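Cytochrome c2 (Rhodobacter sphaeroides, PDB 1CXC) carries electrons through a covalently bound heme c, serving as the donor to oxidized bacteriochlorophyll in photosynthetic electron transport. Local coordinates at residues Glu63-Leu69 and Phe86-Thr91; Trp71-Val77 and Ala110-Trp114. Numbering follows the deposited sequence.

Interaction 1 of 2, residues Glu63-Leu69 and Phe86-Thr91; sequences EAGAKGL and FLKEYT
Residues Glu63-Ala66, helical and near the C-terminal end of their helix, pack against the final turn of helix 83-91, with Ala64 CA 5.3 Å from Thr91 CA. Glu63 extends (chi1 and chi2 both t) until its CD lies 3.4 Å from Thr91 OG1. Ala64 sits in the seam: its CB is 3.9 Å from Tyr90 CD2 and 4.4 Å from Leu87 CD1. Lys67 sets its CB 3.9 Å from Tyr90 CE2, at the ring edge, while its chain folds back, NZ donating to Glu63 O (3.1 Å). Gly68, at phi 116°, leaves the helix in a Schellman motif: Gly68 N bonds Gly65 O (2.9 Å) and Leu69 N bonds Ala64 O (3.0 Å). This reversal brings Leu69 (t, p) against the Tyr90 ring, with CG over one face and CB 3.6 Å from Tyr90 CZ; Leu69 CD2 meets the edge of the Phe86 ring, 3.8 Å from CE2. Phe86 and Tyr90, both chi1 t and one turn apart, share Leu69. The result is mainly apolar packing, with Glu63 against Thr91 at one side, closed by a Schellman C-cap, in the cytochrome c fold beside the heme, which Leu87 approaches to about 4 Å between nearest atoms.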
loop_
_atom_site.group_PDB
_atom_site.type_symbol
_atom_site.label_atom_id
_atom_site.label_comp_id
_atom_site.label_asym_id
_atom_site.label_seq_id
_atom_site.Cartn_x
_atom_site.Cartn_y
_atom_site.Cartn_z
ATOM N N GLU A 63 9.203 -11.035 -4.085
ATOM C CA GLU A 63 10.617 -11.052 -3.803
ATOM C C GLU A 63 10.971 -10.084 -2.676
ATOM O O GLU A 63 11.901 -10.329 -1.905
ATOM C CB GLU A 63 11.318 -10.623 -5.070
ATOM C CG GLU A 63 12.801 -10.923 -5.061
ATOM C CD GLU A 63 13.532 -10.423 -6.303
ATOM O OE1 GLU A 63 12.952 -10.441 -7.395
ATOM O OE2 GLU A 63 14.723 -10.132 -6.187
ATOM N N ALA A 64 10.548 -8.827 -2.815
ATOM C CA ALA A 64 10.824 -7.845 -1.789
ATOM C C ALA A 64 10.360 -8.313 -0.419
ATOM O O ALA A 64 10.955 -7.952 0.593
ATOM C CB ALA A 64 10.084 -6.556 -2.122
ATOM N N GLY A 65 9.147 -8.851 -0.324
ATOM C CA GLY A 65 8.667 -9.345 0.950
ATOM C C GLY A 65 9.601 -10.447 1.458
ATOM O O GLY A 65 9.789 -10.576 2.674
ATOM N N ALA A 66 9.971 -11.408 0.587
ATOM C CA ALA A 66 10.909 -12.470 1.009
ATOM C C ALA A 66 12.203 -11.878 1.556
ATOM O O ALA A 66 12.811 -12.433 2.462
ATOM C CB ALA A 66 11.311 -13.360 -0.156
ATOM N N LYS A 67 12.658 -10.776 0.973
ATOM C CA LYS A 67 13.845 -10.098 1.432
ATOM C C LYS A 67 13.618 -9.569 2.833
ATOM O O LYS A 67 14.471 -8.872 3.357
ATOM C CB LYS A 67 14.152 -8.911 0.528
ATOM C CG LYS A 67 15.434 -9.040 -0.275
ATOM C CD LYS A 67 15.136 -9.218 -1.757
ATOM C CE LYS A 67 15.729 -10.527 -2.271
ATOM N NZ LYS A 67 14.748 -11.604 -2.252
ATOM N N GLY A 68 12.364 -9.396 3.215
ATOM C CA GLY A 68 12.096 -8.903 4.545
ATOM C C GLY A 68 11.416 -7.539 4.577
ATOM O O GLY A 68 11.122 -7.050 5.660
ATOM N N LEU A 69 10.860 -7.064 3.459
ATOM C CA LEU A 69 10.193 -5.764 3.481
ATOM C C LEU A 69 8.812 -5.782 4.131
ATOM O O LEU A 69 8.020 -6.689 3.891
ATOM C CB LEU A 69 10.026 -5.228 2.075
ATOM C CG LEU A 69 9.016 -4.081 1.912
ATOM C CD1 LEU A 69 9.516 -2.842 2.629
ATOM C CD2 LEU A 69 8.748 -3.791 0.438
ATOM N N PHE A 86 10.922 1.795 -6.959
ATOM C CA PHE A 86 11.110 1.338 -5.602
ATOM C C PHE A 86 11.445 -0.139 -5.566
ATOM O O PHE A 86 12.366 -0.534 -4.876
ATOM C CB PHE A 86 9.840 1.548 -4.791
ATOM C CG PHE A 86 9.939 0.929 -3.410
ATOM C CD1 PHE A 86 10.523 1.642 -2.379
ATOM C CD2 PHE A 86 9.483 -0.352 -3.194
ATOM C CE1 PHE A 86 10.639 1.076 -1.129
ATOM C CE2 PHE A 86 9.606 -0.917 -1.944
ATOM C CZ PHE A 86 10.175 -0.201 -0.918
ATOM N N LEU A 87 10.706 -0.966 -6.309
ATOM C CA LEU A 87 10.911 -2.410 -6.300
ATOM C C LEU A 87 12.259 -2.778 -6.902
ATOM O O LEU A 87 12.931 -3.687 -6.405
ATOM C CB LEU A 87 9.825 -3.083 -7.105
ATOM C CG LEU A 87 8.699 -3.852 -6.428
ATOM C CD1 LEU A 87 8.579 -3.587 -4.945
ATOM C CD2 LEU A 87 7.401 -3.617 -7.187
ATOM N N LYS A 88 12.736 -2.039 -7.906
ATOM C CA LYS A 88 14.045 -2.363 -8.466
ATOM C C LYS A 88 15.173 -2.055 -7.465
ATOM O O LYS A 88 16.104 -2.832 -7.265
ATOM C CB LYS A 88 14.298 -1.527 -9.688
ATOM C CG LYS A 88 13.484 -1.926 -10.887
ATOM C CD LYS A 88 14.108 -1.209 -12.059
ATOM C CE LYS A 88 13.131 -1.101 -13.210
ATOM N NZ LYS A 88 12.917 -2.387 -13.842
ATOM N N GLU A 89 15.085 -0.955 -6.734
ATOM C CA GLU A 89 16.155 -0.646 -5.817
ATOM C C GLU A 89 16.168 -1.583 -4.641
ATOM O O GLU A 89 17.220 -1.872 -4.087
ATOM C CB GLU A 89 16.033 0.789 -5.323
ATOM C CG GLU A 89 16.113 1.808 -6.457
ATOM C CD GLU A 89 15.865 3.257 -6.044
ATOM N N TYR A 90 15.012 -1.735 -4.013
ATOM C CA TYR A 90 14.908 -2.591 -2.856
ATOM C C TYR A 90 15.390 -4.003 -3.144
ATOM O O TYR A 90 15.917 -4.675 -2.261
ATOM C CB TYR A 90 13.460 -2.639 -2.398
ATOM C CG TYR A 90 13.338 -3.225 -1.008
ATOM C CD1 TYR A 90 13.519 -2.409 0.095
ATOM C CD2 TYR A 90 13.203 -4.585 -0.846
ATOM C CE1 TYR A 90 13.586 -2.967 1.357
ATOM C CE2 TYR A 90 13.274 -5.140 0.411
ATOM C CZ TYR A 90 13.464 -4.328 1.493
ATOM O OH TYR A 90 13.466 -4.870 2.754
ATOM N N THR A 91 14.730 -4.610 -4.108
ATOM C CA THR A 91 14.997 -5.965 -4.524
ATOM C C THR A 91 16.436 -6.183 -5.021
ATOM O O THR A 91 17.011 -7.262 -4.860
ATOM C CB THR A 91 13.947 -6.184 -5.609
ATOM O OG1 THR A 91 13.092 -7.212 -5.171
ATOM C CG2 THR A 91 14.528 -6.413 -6.969
#

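Interaction 2 of 2, residues Trp71-Val77 and Ala110-Trp114; sequences WDEEHFV and AHNIW. With HEC (heme c), chain B.
A very short histidine-carboxylate bond, His111 ND1 to Glu73 OE2 at 2.6 Å, ties together two helices whose other side-chain contacts are mostly apolar. Water 1 donates to Glu73 OE2 (2.8 Å) and to His111 O (2.9 Å). The axes of 73-77 and 110-114 pass 9.7 Å apart at 129°; Glu73 CA lies 6.5 Å from Trp114 CA, and Val77 CA 5.3 Å from Ala110 CA. Trp114 (chi1 t) receives Glu73 CB over its five-membered ring, a CH-pi contact 3.6 Å from the centroid, while its CE3 lies 3.4 Å from Phe76 CG, the rings oblique at 46°. Val77 CB meets Ala110 CB at 3.7 Å. Asp72 N-caps helix 73-81, its OD1 accepting from His75 N (3.2 Å) and ND1 (2.7 Å). On the heme side, Trp71 NE1 donates to heme O2A (3.1 Å) and Phe76 CZ lies 3.6 Å from heme CMB, both lining the pocket. Helix 73-81 thus lies across helix 107-120, whose Ile113 also touches Ala11 of helix 5-11.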
loop_
_atom_site.group_PDB
_atom_site.type_symbol
_atom_site.label_atom_id
_atom_site.label_comp_id
_atom_site.label_asym_id
_atom_site.label_seq_id
_atom_site.Cartn_x
_atom_site.Cartn_y
_atom_site.Cartn_z
ATOM N N TRP A 71 5.730 -3.107 5.581
ATOM C CA TRP A 71 5.419 -1.707 5.342
ATOM C C TRP A 71 5.507 -0.735 6.498
ATOM O O TRP A 71 4.981 -1.000 7.593
ATOM C CB TRP A 71 4.026 -1.615 4.704
ATOM C CG TRP A 71 4.001 -2.236 3.314
ATOM C CD1 TRP A 71 3.346 -3.418 3.094
ATOM C CD2 TRP A 71 4.654 -1.764 2.204
ATOM N NE1 TRP A 71 3.597 -3.686 1.834
ATOM C CE2 TRP A 71 4.349 -2.738 1.266
ATOM C CE3 TRP A 71 5.483 -0.690 1.882
ATOM C CZ2 TRP A 71 4.833 -2.664 -0.015
ATOM C CZ3 TRP A 71 5.983 -0.613 0.592
ATOM C CH2 TRP A 71 5.650 -1.588 -0.344
ATOM N N ASP A 72 6.418 0.240 6.394
ATOM C CA ASP A 72 6.474 1.291 7.381
ATOM C C ASP A 72 6.306 2.605 6.616
ATOM O O ASP A 72 6.300 2.591 5.381
ATOM C CB ASP A 72 7.752 1.303 8.211
ATOM C CG ASP A 72 9.019 1.112 7.416
ATOM O OD1 ASP A 72 9.010 1.443 6.237
ATOM O OD2 ASP A 72 10.069 1.067 8.058
ATOM N N GLU A 73 6.358 3.759 7.275
ATOM C CA GLU A 73 6.149 5.001 6.571
ATOM C C GLU A 73 7.224 5.334 5.576
ATOM O O GLU A 73 6.948 5.694 4.436
ATOM C CB GLU A 73 6.037 6.141 7.552
ATOM C CG GLU A 73 5.681 7.457 6.861
ATOM C CD GLU A 73 5.192 8.549 7.797
ATOM O OE1 GLU A 73 5.323 8.405 9.008
ATOM O OE2 GLU A 73 4.920 9.648 7.306
ATOM N N GLU A 74 8.488 5.100 5.879
ATOM C CA GLU A 74 9.477 5.489 4.892
ATOM C C GLU A 74 9.429 4.675 3.627
ATOM O O GLU A 74 9.572 5.245 2.544
ATOM C CB GLU A 74 10.897 5.373 5.444
ATOM N N HIS A 75 9.170 3.362 3.723
ATOM C CA HIS A 75 9.126 2.534 2.523
ATOM C C HIS A 75 7.826 2.768 1.768
ATOM O O HIS A 75 7.825 2.820 0.554
ATOM C CB HIS A 75 9.256 1.045 2.857
ATOM C CG HIS A 75 10.670 0.680 3.324
ATOM N ND1 HIS A 75 11.076 0.817 4.569
ATOM C CD2 HIS A 75 11.771 0.407 2.557
ATOM C CE1 HIS A 75 12.372 0.636 4.622
ATOM N NE2 HIS A 75 12.780 0.375 3.406
ATOM N N PHE A 76 6.740 3.015 2.495
ATOM C CA PHE A 76 5.448 3.261 1.883
ATOM C C PHE A 76 5.509 4.559 1.101
ATOM O O PHE A 76 5.105 4.579 -0.052
ATOM C CB PHE A 76 4.401 3.384 2.993
ATOM C CG PHE A 76 3.003 3.819 2.521
ATOM C CD1 PHE A 76 2.098 2.867 2.080
ATOM C CD2 PHE A 76 2.654 5.187 2.525
ATOM C CE1 PHE A 76 0.840 3.287 1.636
ATOM C CE2 PHE A 76 1.405 5.589 2.082
ATOM C CZ PHE A 76 0.507 4.632 1.642
ATOM N N VAL A 77 6.140 5.625 1.603
ATOM C CA VAL A 77 6.084 6.833 0.801
ATOM C C VAL A 77 7.005 6.815 -0.387
ATOM O O VAL A 77 6.638 7.320 -1.442
ATOM C CB VAL A 77 6.214 8.172 1.568
ATOM C CG1 VAL A 77 5.966 8.037 3.047
ATOM C CG2 VAL A 77 7.485 8.906 1.219
ATOM N N ALA A 110 1.326 11.320 0.290
ATOM C CA ALA A 110 1.803 10.011 0.726
ATOM C C ALA A 110 1.903 9.937 2.236
ATOM O O ALA A 110 1.445 8.959 2.832
ATOM C CB ALA A 110 3.193 9.762 0.184
ATOM N N HIS A 111 2.427 10.978 2.881
ATOM C CA HIS A 111 2.499 10.989 4.321
ATOM C C HIS A 111 1.106 11.084 4.938
ATOM O O HIS A 111 0.863 10.531 5.994
ATOM C CB HIS A 111 3.333 12.172 4.789
ATOM C CG HIS A 111 4.817 11.984 4.560
ATOM N ND1 HIS A 111 5.531 11.122 5.259
ATOM C CD2 HIS A 111 5.596 12.647 3.667
ATOM C CE1 HIS A 111 6.744 11.216 4.798
ATOM N NE2 HIS A 111 6.789 12.140 3.862
ATOM N N ASN A 112 0.191 11.887 4.369
ATOM C CA ASN A 112 -1.162 12.005 4.919
ATOM C C ASN A 112 -1.913 10.692 4.852
ATOM O O ASN A 112 -2.646 10.316 5.768
ATOM C CB ASN A 112 -1.961 13.072 4.182
ATOM C CG ASN A 112 -1.415 14.478 4.398
ATOM O OD1 ASN A 112 -1.646 15.389 3.582
ATOM N ND2 ASN A 112 -0.636 14.700 5.467
ATOM N N ILE A 113 -1.792 10.002 3.737
ATOM C CA ILE A 113 -2.436 8.721 3.573
ATOM C C ILE A 113 -1.846 7.707 4.552
ATOM O O ILE A 113 -2.587 6.971 5.199
ATOM C CB ILE A 113 -2.275 8.246 2.120
ATOM C CG1 ILE A 113 -3.160 9.051 1.168
ATOM C CG2 ILE A 113 -2.601 6.760 2.032
ATOM C CD1 ILE A 113 -2.922 8.705 -0.306
ATOM N N TRP A 114 -0.543 7.783 4.862
ATOM C CA TRP A 114 0.005 6.845 5.831
ATOM C C TRP A 114 -0.574 7.144 7.212
ATOM O O TRP A 114 -0.914 6.239 7.974
ATOM C CB TRP A 114 1.536 6.946 5.883
ATOM C CG TRP A 114 2.131 5.913 6.868
ATOM C CD1 TRP A 114 2.612 6.297 8.092
ATOM C CD2 TRP A 114 2.185 4.557 6.688
ATOM N NE1 TRP A 114 3.000 5.178 8.699
ATOM C CE2 TRP A 114 2.740 4.119 7.897
ATOM C CE3 TRP A 114 1.833 3.655 5.704
ATOM C CZ2 TRP A 114 2.939 2.760 8.135
ATOM C CZ3 TRP A 114 2.044 2.300 5.939
ATOM C CH2 TRP A 114 2.593 1.855 7.140
HETATM FE FE HEC B . -1.750 0.030 -4.912
HETATM C CHA HEC B . -0.149 -2.855 -4.165
HETATM C CHB HEC B . -0.899 1.317 -1.876
HETATM C CHC HEC B . -3.219 3.009 -5.757
HETATM C CHD HEC B . -2.892 -1.333 -7.837
HETATM N NA HEC B . -0.709 -0.607 -3.359
HETATM C C1A HEC B . -0.095 -1.843 -3.222
HETATM C C2A HEC B . 0.605 -1.934 -1.952
HETATM C C3A HEC B . 0.422 -0.754 -1.316
HETATM C C4A HEC B . -0.423 0.048 -2.183
HETATM C CMA HEC B . 1.079 -0.340 -0.006
HETATM C CAA HEC B . 1.329 -3.147 -1.384
HETATM C CBA HEC B . 0.437 -3.877 -0.393
HETATM C CGA HEC B . 0.872 -5.286 -0.020
HETATM O O1A HEC B . 0.016 -6.138 0.094
HETATM O O2A HEC B . 2.068 -5.552 -0.041
HETATM N NB HEC B . -1.985 1.775 -4.026
HETATM C C1B HEC B . -1.639 2.112 -2.726
HETATM C C2B HEC B . -2.081 3.458 -2.399
HETATM C C3B HEC B . -2.672 3.987 -3.515
HETATM C C4B HEC B . -2.619 2.924 -4.513
HETATM C CMB HEC B . -1.900 4.147 -1.041
HETATM C CAB HEC B . -3.157 5.317 -3.674
HETATM C CBB HEC B . -2.273 6.490 -3.610
HETATM N NC HEC B . -2.782 0.697 -6.476
HETATM C C1C HEC B . -3.304 1.973 -6.663
HETATM C C2C HEC B . -4.079 2.042 -7.886
HETATM C C3C HEC B . -3.988 0.825 -8.470
HETATM C C4C HEC B . -3.196 -0.007 -7.586
HETATM C CMC HEC B . -4.997 3.183 -8.299
HETATM C CAC HEC B . -4.579 0.424 -9.664
HETATM C CBC HEC B . -4.354 1.114 -10.926
HETATM N ND HEC B . -1.578 -1.707 -5.790
HETATM C C1D HEC B . -2.121 -2.128 -7.003
HETATM C C2D HEC B . -1.694 -3.470 -7.331
HETATM C C3D HEC B . -0.870 -3.875 -6.340
HETATM C C4D HEC B . -0.825 -2.794 -5.374
HETATM C CMD HEC B . -2.063 -4.268 -8.580
HETATM C CAD HEC B . 0.064 -5.075 -6.392
HETATM C CBD HEC B . 1.497 -4.647 -6.707
HETATM C CGD HEC B . 2.382 -5.754 -7.298
HETATM O O1D HEC B . 3.448 -5.435 -7.805
HETATM O O2D HEC B . 2.188 -6.906 -6.950
HETATM O O HOH W 1 2.526 10.559 8.327
#

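How the interactions relate
The centres of the two interactions lie 16 Å apart, and their segments alternate along the chain: 63-69, 71-77, 86-91, then 110-114. Helix 73-81 follows helix 59-66 and precedes helix 83-91, so interaction 2 takes its first segment from between the two halves of interaction 1. His75 is the meeting point, with its CG 3.8 Å from Leu69 CD1, its O 3.7 Å from Phe86 CE1 and its NE2 4.0 Å from Tyr90 CE1. Interaction 2 lies nearer the centre of the chain, interaction 1 farther out. Together they connect helices 59-66, 73-81, 83-91 and 107-120 in one run of contacts through His75, and both border the heme that carries the electron.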